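Local coordinates for protein amino acid amide racemase (Ochrobactrum anthropi, PDB 6GIO) that belongs to the class-III aminotransferase family of pyridoxal-5'-phosphate proteins, carries that cofactor and pairs with a second chain in its assembly, at residues 177-182 / 215-220; 150-155 / 389-394. All coordinates share one frame; numbering follows the deposited sequence.

Contact 1 of 2, residues 177-182 / 215-220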
ATOM      1  N   PHE C 177       5.229 -13.879 -32.512  1.00 29.76           N
ATOM      2  CA  PHE C 177       4.534 -12.699 -32.990  1.00 32.64           C
ATOM      3  C   PHE C 177       5.504 -11.580 -33.240  1.00 29.18           C
ATOM      4  O   PHE C 177       6.173 -11.114 -32.336  1.00 30.23           O
ATOM      5  CB  PHE C 177       3.442 -12.249 -31.979  1.00 34.55           C
ATOM      6  CG  PHE C 177       2.403 -13.287 -31.701  1.00 31.28           C
ATOM      7  CD1 PHE C 177       1.296 -13.426 -32.524  1.00 32.07           C
ATOM      8  CD2 PHE C 177       2.534 -14.134 -30.610  1.00 32.74           C
ATOM      9  CE1 PHE C 177       0.357 -14.411 -32.275  1.00 32.28           C
ATOM     10  CE2 PHE C 177       1.591 -15.114 -30.340  1.00 31.35           C
ATOM     11  CZ  PHE C 177       0.495 -15.253 -31.165  1.00 32.67           C
ATOM     12  N   SER C 178       5.594 -11.150 -34.484  1.00 29.48           N
ATOM     13  CA  SER C 178       6.440 -10.025 -34.802  1.00 28.97           C
ATOM     14  C   SER C 178       5.816  -8.726 -34.270  1.00 27.57           C
ATOM     15  O   SER C 178       4.626  -8.649 -33.971  1.00 25.49           O
ATOM     16  CB  SER C 178       6.640  -9.918 -36.325  1.00 29.62           C
ATOM     17  OG  SER C 178       5.401  -9.636 -36.972  1.00 29.18           O
ATOM     18  N   ALA C 179       6.654  -7.715 -34.133  1.00 27.17           N
ATOM     19  CA  ALA C 179       6.203  -6.341 -33.972  1.00 27.53           C
ATOM     20  C   ALA C 179       5.046  -5.987 -34.923  1.00 26.25           C
ATOM     21  O   ALA C 179       3.998  -5.488 -34.497  1.00 23.99           O
ATOM     22  CB  ALA C 179       7.366  -5.380 -34.175  1.00 25.63           C
ATOM     23  N   GLU C 180       5.230  -6.309 -36.188  1.00 26.78           N
ATOM     24  CA  GLU C 180       4.276  -5.942 -37.242  1.00 29.66           C
ATOM     25  C   GLU C 180       2.955  -6.717 -37.035  1.00 28.28           C
ATOM     26  O   GLU C 180       1.860  -6.186 -37.292  1.00 25.27           O
ATOM     27  CB  GLU C 180       4.880  -6.231 -38.627  1.00 33.18           C
ATOM     28  CG  GLU C 180       6.117  -5.393 -39.044  1.00 39.21           C
ATOM     29  CD  GLU C 180       7.428  -5.667 -38.236  1.00 43.83           C
ATOM     30  OE1 GLU C 180       7.602  -6.768 -37.644  1.00 36.44           O
ATOM     31  OE2 GLU C 180       8.304  -4.759 -38.183  1.00 49.82           O
ATOM     32  N   ALA C 181       3.061  -7.969 -36.567  1.00 23.54           N
ATOM     33  CA  ALA C 181       1.906  -8.784 -36.332  1.00 22.47           C
ATOM     34  C   ALA C 181       1.084  -8.246 -35.170  1.00 21.73           C
ATOM     35  O   ALA C 181      -0.138  -8.255 -35.197  1.00 20.43           O
ATOM     36  CB  ALA C 181       2.312 -10.234 -36.081  1.00 23.94           C
ATOM     37  N   VAL C 182       1.745  -7.784 -34.117  1.00 22.05           N
ATOM     38  CA  VAL C 182       1.009  -7.277 -32.978  1.00 22.39           C
ATOM     39  C   VAL C 182       0.308  -5.945 -33.332  1.00 22.20           C
ATOM     40  O   VAL C 182      -0.890  -5.760 -33.069  1.00 23.74           O
ATOM     41  CB  VAL C 182       1.926  -7.199 -31.784  1.00 21.88           C
ATOM     42  CG1 VAL C 182       1.276  -6.481 -30.624  1.00 23.04           C
ATOM     43  CG2 VAL C 182       2.259  -8.639 -31.380  1.00 20.84           C
ATOM     44  N   VAL C 215      12.955  -7.785 -23.702  1.00 23.04           N
ATOM     45  CA  VAL C 215      13.128  -6.492 -24.330  1.00 24.23           C
ATOM     46  C   VAL C 215      12.442  -6.545 -25.684  1.00 28.00           C
ATOM     47  O   VAL C 215      12.759  -7.400 -26.529  1.00 27.96           O
ATOM     48  CB  VAL C 215      14.597  -6.130 -24.577  1.00 27.00           C
ATOM     49  CG1 VAL C 215      14.734  -4.721 -25.206  1.00 28.59           C
ATOM     50  CG2 VAL C 215      15.391  -6.188 -23.282  1.00 28.51           C
ATOM     51  N   PRO C 216      11.516  -5.608 -25.929  1.00 27.71           N
ATOM     52  CA  PRO C 216      10.846  -5.665 -27.202  1.00 27.99           C
ATOM     53  C   PRO C 216      11.798  -5.432 -28.377  1.00 26.98           C
ATOM     54  O   PRO C 216      12.885  -4.873 -28.171  1.00 24.82           O
ATOM     55  CB  PRO C 216       9.822  -4.524 -27.112  1.00 28.79           C
ATOM     56  CG  PRO C 216      10.481  -3.528 -26.226  1.00 29.16           C
ATOM     57  CD  PRO C 216      11.196  -4.379 -25.190  1.00 29.33           C
ATOM     58  N   PRO C 217      11.371  -5.828 -29.603  1.00 27.75           N
ATOM     59  CA  PRO C 217      12.060  -5.478 -30.832  1.00 28.72           C
ATOM     60  C   PRO C 217      12.089  -3.973 -30.990  1.00 27.41           C
ATOM     61  O   PRO C 217      11.124  -3.318 -30.656  1.00 27.26           O
ATOM     62  CB  PRO C 217      11.173  -6.067 -31.946  1.00 30.06           C
ATOM     63  CG  PRO C 217      10.139  -6.896 -31.273  1.00 29.42           C
ATOM     64  CD  PRO C 217      10.040  -6.393 -29.873  1.00 29.25           C
ATOM     65  N   PRO C 218      13.203  -3.428 -31.462  1.00 27.62           N
ATOM     66  CA  PRO C 218      13.355  -1.988 -31.607  1.00 28.61           C
ATOM     67  C   PRO C 218      12.222  -1.358 -32.368  1.00 26.18           C
ATOM     68  O   PRO C 218      11.766  -1.921 -33.330  1.00 26.84           O
ATOM     69  CB  PRO C 218      14.647  -1.851 -32.436  1.00 30.06           C
ATOM     70  CG  PRO C 218      15.420  -3.071 -32.068  1.00 30.22           C
ATOM     71  CD  PRO C 218      14.399  -4.163 -31.932  1.00 28.60           C
ATOM     72  N   ALA C 219      11.778  -0.198 -31.907  1.00 27.81           N
ATOM     73  CA  ALA C 219      10.789   0.644 -32.594  1.00 27.33           C
ATOM     74  C   ALA C 219       9.353   0.185 -32.343  1.00 26.91           C
ATOM     75  O   ALA C 219       8.441   0.946 -32.611  1.00 27.88           O
ATOM     76  CB  ALA C 219      11.066   0.739 -34.095  1.00 28.52           C
ATOM     77  N   PHE C 220       9.144  -1.027 -31.826  1.00 23.84           N
ATOM     78  CA  PHE C 220       7.817  -1.500 -31.573  1.00 25.04           C
ATOM     79  C   PHE C 220       6.987  -0.614 -30.619  1.00 24.29           C
ATOM     80  O   PHE C 220       5.867  -0.230 -30.965  1.00 24.84           O
ATOM     81  CB  PHE C 220       7.818  -2.947 -31.048  1.00 25.45           C
ATOM     82  CG  PHE C 220       6.462  -3.383 -30.524  1.00 25.47           C
ATOM     83  CD1 PHE C 220       5.404  -3.626 -31.402  1.00 25.39           C
ATOM     84  CD2 PHE C 220       6.249  -3.554 -29.169  1.00 24.71           C
ATOM     85  CE1 PHE C 220       4.151  -4.005 -30.925  1.00 25.39           C
ATOM     86  CE2 PHE C 220       5.017  -3.938 -28.679  1.00 24.19           C
ATOM     87  CZ  PHE C 220       3.963  -4.162 -29.554  1.00 25.14           C
TER

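Contact 2 of 2, residues 150-155 / 389-394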
ATOM      1  N   SER C 150      -3.800  -6.756 -15.629  1.00 27.82           N
ATOM      2  CA  SER C 150      -2.594  -7.517 -15.830  1.00 29.52           C
ATOM      3  C   SER C 150      -2.835  -8.740 -16.714  1.00 30.91           C
ATOM      4  O   SER C 150      -3.929  -9.274 -16.740  1.00 30.16           O
ATOM      5  CB  SER C 150      -2.041  -7.948 -14.479  1.00 30.76           C
ATOM      6  OG  SER C 150      -1.614  -6.798 -13.746  1.00 32.00           O
ATOM      7  N   GLY C 151      -1.813  -9.183 -17.443  1.00 30.85           N
ATOM      8  CA  GLY C 151      -1.951 -10.378 -18.272  1.00 30.34           C
ATOM      9  C   GLY C 151      -1.177 -11.608 -17.830  1.00 29.80           C
ATOM     10  O   GLY C 151      -1.075 -12.570 -18.584  1.00 28.95           O
ATOM     11  N   HIS C 152      -0.638 -11.618 -16.625  1.00 33.09           N
ATOM     12  CA  HIS C 152       0.307 -12.694 -16.279  1.00 37.75           C
ATOM     13  C   HIS C 152      -0.450 -13.956 -15.860  1.00 36.98           C
ATOM     14  O   HIS C 152      -1.513 -13.882 -15.249  1.00 34.37           O
ATOM     15  CB  HIS C 152       1.324 -12.241 -15.204  1.00 40.33           C
ATOM     16  CG  HIS C 152       2.519 -13.152 -15.054  1.00 43.59           C
ATOM     17  ND1 HIS C 152       2.516 -14.265 -14.234  1.00 40.78           N
ATOM     18  CD2 HIS C 152       3.769 -13.086 -15.582  1.00 43.54           C
ATOM     19  CE1 HIS C 152       3.696 -14.857 -14.284  1.00 41.90           C
ATOM     20  NE2 HIS C 152       4.479 -14.159 -15.086  1.00 44.27           N
ATOM     21  N   THR C 153       0.141 -15.102 -16.183  1.00 36.90           N
ATOM     22  CA  THR C 153      -0.401 -16.422 -15.855  1.00 39.00           C
ATOM     23  C   THR C 153      -0.619 -16.673 -14.361  1.00 37.50           C
ATOM     24  O   THR C 153      -1.450 -17.468 -14.013  1.00 38.62           O
ATOM     25  CB  THR C 153       0.495 -17.557 -16.410  1.00 42.44           C
ATOM     26  OG1 THR C 153       1.789 -17.486 -15.812  1.00 47.49           O
ATOM     27  CG2 THR C 153       0.656 -17.423 -17.901  1.00 43.00           C
ATOM     28  N   ALA C 154       0.100 -15.999 -13.474  1.00 38.25           N
ATOM     29  CA  ALA C 154      -0.100 -16.215 -12.036  1.00 38.89           C
ATOM     30  C   ALA C 154      -1.457 -15.682 -11.539  1.00 41.31           C
ATOM     31  O   ALA C 154      -1.947 -16.145 -10.511  1.00 43.52           O
ATOM     32  CB  ALA C 154       1.032 -15.597 -11.240  1.00 39.05           C
ATOM     33  N   MET C 155      -2.063 -14.734 -12.268  1.00 43.04           N
ATOM     34  CA  MET C 155      -3.360 -14.144 -11.883  1.00 44.01           C
ATOM     35  C   MET C 155      -4.581 -14.580 -12.742  1.00 41.05           C
ATOM     36  O   MET C 155      -5.668 -13.981 -12.692  1.00 32.17           O
ATOM     37  CB  MET C 155      -3.218 -12.629 -11.842  1.00 52.77           C
ATOM     38  CG  MET C 155      -2.103 -12.194 -10.878  1.00 62.16           C
ATOM     39  SD  MET C 155      -1.014 -10.850 -11.412  1.00 78.10           S
ATOM     40  CE  MET C 155      -1.138 -10.956 -13.200  1.00 67.69           C
ATOM     41  N   VAL C 389      11.790 -15.732 -13.077  1.00 26.27           N
ATOM     42  CA  VAL C 389      10.571 -15.162 -13.592  1.00 27.06           C
ATOM     43  C   VAL C 389      10.213 -15.869 -14.873  1.00 27.07           C
ATOM     44  O   VAL C 389      10.824 -16.887 -15.223  1.00 23.54           O
ATOM     45  CB  VAL C 389      10.729 -13.640 -13.811  1.00 29.10           C
ATOM     46  CG1 VAL C 389      10.985 -12.976 -12.459  1.00 29.61           C
ATOM     47  CG2 VAL C 389      11.823 -13.311 -14.823  1.00 27.30           C
ATOM     48  N   GLY C 390       9.162 -15.386 -15.528  1.00 27.92           N
ATOM     49  CA  GLY C 390       8.847 -15.797 -16.903  1.00 29.35           C
ATOM     50  C   GLY C 390       7.550 -16.558 -16.995  1.00 27.88           C
ATOM     51  O   GLY C 390       7.147 -17.232 -16.074  1.00 26.15           O
ATOM     52  N   LEU C 391       6.895 -16.471 -18.135  1.00 27.90           N
ATOM     53  CA  LEU C 391       5.651 -17.218 -18.333  1.00 30.93           C
ATOM     54  C   LEU C 391       5.886 -18.739 -18.261  1.00 32.11           C
ATOM     55  O   LEU C 391       4.939 -19.469 -18.047  1.00 30.40           O
ATOM     56  CB  LEU C 391       5.008 -16.834 -19.671  1.00 33.50           C
ATOM     57  CG  LEU C 391       4.668 -15.334 -19.815  1.00 37.04           C
ATOM     58  CD1 LEU C 391       4.134 -14.989 -21.200  1.00 40.01           C
ATOM     59  CD2 LEU C 391       3.697 -14.852 -18.754  1.00 38.60           C
ATOM     60  N   ASN C 392       7.142 -19.201 -18.436  1.00 30.42           N
ATOM     61  CA  ASN C 392       7.475 -20.615 -18.303  1.00 30.44           C
ATOM     62  C   ASN C 392       8.332 -20.950 -17.071  1.00 29.75           C
ATOM     63  O   ASN C 392       8.850 -22.044 -16.972  1.00 29.98           O
ATOM     64  CB  ASN C 392       8.129 -21.085 -19.603  1.00 32.95           C
ATOM     65  CG  ASN C 392       7.199 -20.915 -20.808  1.00 33.17           C
ATOM     66  OD1 ASN C 392       6.233 -21.635 -20.927  1.00 36.70           O
ATOM     67  ND2 ASN C 392       7.489 -19.957 -21.684  1.00 34.12           N
ATOM     68  N   ALA C 393       8.464 -20.022 -16.114  1.00 28.86           N
ATOM     69  CA  ALA C 393       9.173 -20.315 -14.872  1.00 30.10           C
ATOM     70  C   ALA C 393      10.644 -20.768 -15.070  1.00 30.61           C
ATOM     71  O   ALA C 393      11.142 -21.652 -14.346  1.00 29.85           O
ATOM     72  CB  ALA C 393       8.420 -21.364 -14.086  1.00 32.28           C
ATOM     73  N   ASN C 394      11.311 -20.171 -16.054  1.00 27.19           N
ATOM     74  CA  ASN C 394      12.619 -20.631 -16.503  1.00 26.30           C
ATOM     75  C   ASN C 394      13.649 -19.501 -16.746  1.00 24.97           C
ATOM     76  O   ASN C 394      14.700 -19.753 -17.313  1.00 24.48           O
ATOM     77  CB  ASN C 394      12.413 -21.389 -17.795  1.00 25.03           C
ATOM     78  CG  ASN C 394      12.061 -20.468 -18.927  1.00 25.85           C
ATOM     79  OD1 ASN C 394      11.079 -19.707 -18.827  1.00 24.33           O
ATOM     80  ND2 ASN C 394      12.854 -20.515 -20.009  1.00 22.38           N
TER

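Contact 1 of 2, residues 177-182 / 215-220
The side chain of F220 reaches across to A179 and V182, joining the N-terminal ends of two helices, 179-191 and 220-229, in the aminotransferase-like fold of this pyridoxal-phosphate protein. The contact is wholly apolar, with no hydrogen bond between the segments. A179 suits the site because its single methyl lets the first turn lie close to 215-220: the CA atoms of A179 and F220 are 5.6 Å apart, and A179 CB is 3.8 Å from F220 CD1. P217 adds a ring carbon, its CG lying 4.3 Å from A179 CB.

Hydrogen bonds stay within each segment. S178 is the N-cap of helix 179-191, its OG accepting from A181 N at 2.9 Å. A type II turn from P217 to F220, closed by F220 N and P217 O, leads into helix 220-229; two prolines at its start stiffen this approach. P170, in a loop, also touches F220.

With CG of F220 anti to its backbone N (chi1 169°), the ring lies along the first turn of helix 179-191, from A179 to V182, and V182 meets it at about a right angle, the branch methyl CG1 lying 3.7 Å from F220 CZ.

Contact 2 of 2, residues 150-155 / 389-394
This is a loop-to-loop contact between the segment following helix 144-147 and the turn joining strands 384-389 and 395-398, and it rests on a leucine methyl set against a histidine ring. L391 CD2 lies 3.6 Å from H152 CD2 and 3.8 Å from H152 NE2, approaching the ring obliquely. The two side chains run past each other in opposite directions, and their ends meet. T153 contributes its methyl, CG2, at 4.1 Å from the same L391 CD2. A single methyl, CD2, thus touches both H152 and T153, and leucine fits through its length and apolar end.

H152 is placed by its polar atoms. Its CG is anti to the backbone N (chi1 -165°), which swings the imidazole out so that its CD2 and NE2 reach the leucine methyl. ND1 accepts from A154 N at 3.1 Å, with an N-H...acceptor angle of 167°; the donor is tilted 21° from the ring plane. NE2 is hydrogen-bonded to the carbonyl oxygen of D210, so both nitrogens are engaged and the rotation of this buried ring is fixed. Histidine fits here because it offers two polar atoms and still offers the ring carbon CD2 for contact with the leucine methyl.

Within 389-394, a type I turn runs from G390 to A393, closed by A393 N and G390 O at 3.1 Å. G390 has backbone angles at which a beta carbon would collide with the preceding carbonyl oxygen, so glycine is well suited to begin the turn.

The H152 side chain is about 10 Å from a bound pyridoxal-5'-phosphate. Backbone hydrogen bonds join G390 to D210 and L391 to G211, while the N394 side chain binds L357 O at the end of strand 352-357, next to strand 395-398 in the sheet.

From the N terminus, the chain first reaches 150-155, where contact 2 opens, then passes strand 164-167 to 177-182, the start of contact 1. It runs through helix 179-191 and strand 199-204 and returns at 215-220, closing contact 1 as a short loop with 32 residues between its segments. Only much later, at 389-394, does contact 2 close, with 233 residues between; contact 1 is therefore enclosed, and the two do not cross. Contact 1 ties neighbouring helix starts together, whereas contact 2 links the region of one mixed sheet to a turn of the other. Their centres are 19 Å apart and they do not touch.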